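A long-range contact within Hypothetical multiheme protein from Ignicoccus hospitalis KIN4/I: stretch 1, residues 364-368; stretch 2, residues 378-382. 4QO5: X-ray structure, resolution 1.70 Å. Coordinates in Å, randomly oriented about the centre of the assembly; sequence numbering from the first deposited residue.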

# COMPACT_ATOMS: atom_id res chain seq x y z
N PRO A 364 31.32 -12.54 -9.66
CA PRO A 364 30.23 -12.74 -10.61
C PRO A 364 29.20 -11.61 -10.50
O PRO A 364 28.09 -11.81 -10.01
CB PRO A 364 29.63 -14.08 -10.18
CG PRO A 364 29.89 -14.14 -8.72
CD PRO A 364 31.20 -13.42 -8.48
N MET A 365 29.59 -10.43 -10.95
CA MET A 365 28.76 -9.23 -10.88
C MET A 365 28.94 -8.46 -12.18
O MET A 365 29.91 -8.71 -12.91
CB MET A 365 29.16 -8.39 -9.68
CG MET A 365 28.70 -9.01 -8.35
SD MET A 365 29.53 -8.28 -6.94
CE MET A 365 28.64 -6.73 -6.82
N PRO A 366 28.01 -7.56 -12.50
CA PRO A 366 28.09 -6.84 -13.78
C PRO A 366 29.05 -5.66 -13.75
O PRO A 366 29.50 -5.19 -14.81
CB PRO A 366 26.65 -6.34 -14.00
CG PRO A 366 26.04 -6.30 -12.63
CD PRO A 366 26.69 -7.39 -11.84
N ILE A 367 29.38 -5.20 -12.55
CA ILE A 367 30.17 -3.98 -12.40
C ILE A 367 31.08 -4.12 -11.18
O ILE A 367 30.76 -4.86 -10.24
CB ILE A 367 29.21 -2.75 -12.30
CG1 ILE A 367 29.97 -1.42 -12.40
CG2 ILE A 367 28.31 -2.84 -11.05
CD1 ILE A 367 29.06 -0.21 -12.57
N SER A 368 32.23 -3.44 -11.20
CA SER A 368 33.19 -3.51 -10.10
C SER A 368 32.65 -2.87 -8.82
O SER A 368 31.62 -2.18 -8.84
CB SER A 368 34.49 -2.82 -10.50
OG SER A 368 34.25 -1.50 -10.96
N PHE A 378 34.02 2.90 -13.73
CA PHE A 378 33.87 1.54 -13.25
C PHE A 378 34.40 0.56 -14.29
O PHE A 378 34.56 0.91 -15.45
CB PHE A 378 32.41 1.21 -12.96
CG PHE A 378 31.86 1.93 -11.76
CD1 PHE A 378 31.94 1.36 -10.50
CD2 PHE A 378 31.25 3.17 -11.90
CE1 PHE A 378 31.42 2.02 -9.39
CE2 PHE A 378 30.74 3.83 -10.79
CZ PHE A 378 30.82 3.25 -9.54
N LEU A 379 34.67 -0.67 -13.86
CA LEU A 379 34.98 -1.76 -14.79
C LEU A 379 33.70 -2.56 -15.01
O LEU A 379 32.90 -2.75 -14.08
CB LEU A 379 36.08 -2.65 -14.22
CG LEU A 379 37.39 -1.91 -13.93
CD1 LEU A 379 38.35 -2.77 -13.12
CD2 LEU A 379 38.04 -1.45 -15.22
N TYR A 380 33.48 -3.01 -16.25
CA TYR A 380 32.27 -3.76 -16.58
C TYR A 380 32.62 -5.22 -16.81
O TYR A 380 33.74 -5.54 -17.22
CB TYR A 380 31.60 -3.20 -17.84
CG TYR A 380 31.08 -1.78 -17.74
CD1 TYR A 380 30.66 -1.25 -16.53
CD2 TYR A 380 31.00 -0.98 -18.88
CE1 TYR A 380 30.18 0.07 -16.45
CE2 TYR A 380 30.53 0.31 -18.82
CZ TYR A 380 30.12 0.84 -17.60
OH TYR A 380 29.64 2.13 -17.56
N ALA A 381 31.65 -6.09 -16.58
CA ALA A 381 31.86 -7.53 -16.66
C ALA A 381 32.09 -8.00 -18.08
O ALA A 381 31.69 -7.34 -19.04
CB ALA A 381 30.64 -8.27 -16.06
N THR A 382 32.73 -9.16 -18.20
CA THR A 382 32.81 -9.87 -19.47
C THR A 382 32.07 -11.21 -19.36
O THR A 382 31.72 -11.65 -18.26
CB THR A 382 34.26 -10.13 -19.88
OG1 THR A 382 34.96 -10.76 -18.80
CG2 THR A 382 34.97 -8.83 -20.23

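Two segments outside any regular strand can still pair through their backbones, and this contact is a compact example. Ile 367 and Tyr 380 form a single antiparallel bridge, flanked by two hydrogen bonds: Ala 381 N donates to Pro 366 O at 2.9 Å, and Ser 368 N donates to Leu 379 O at 3.0 Å. A third comes from a side chain. Leu 379 N donates to Ser 368 OG, also 3.0 Å away, in the straightest of the three; with chi1 in p and its CA-to-CB bond toward the partner, Ser 368 binds Leu 379 through both backbone and hydroxyl. The same carbonyls accept weaker CA-H...O contacts, Ile 367 CA to Leu 379 O at 3.4 Å and Tyr 380 CA to Pro 366 O at 3.6 Å. Proline, lacking an amide hydrogen, can still serve here as an acceptor.

Packing extends the bridge. The all-t side chain of Ile 367, apolar and suited to aromatic neighbours, starts sideways but brings CD1 to 3.6 Å from Phe 378 CG, an off-centre CH-pi contact, and to 4.0 Å from Tyr 380 CE1 at that ring's edge. Ala 381 points toward stretch 1, its small CB lying 3.3 Å from Met 365 O. Altogether 329 Å² is buried, counting both sides; Ile 367, Ser 368 and Ala 381 are buried, whereas Tyr 380, its CA-to-CB bond pointing away, is exposed.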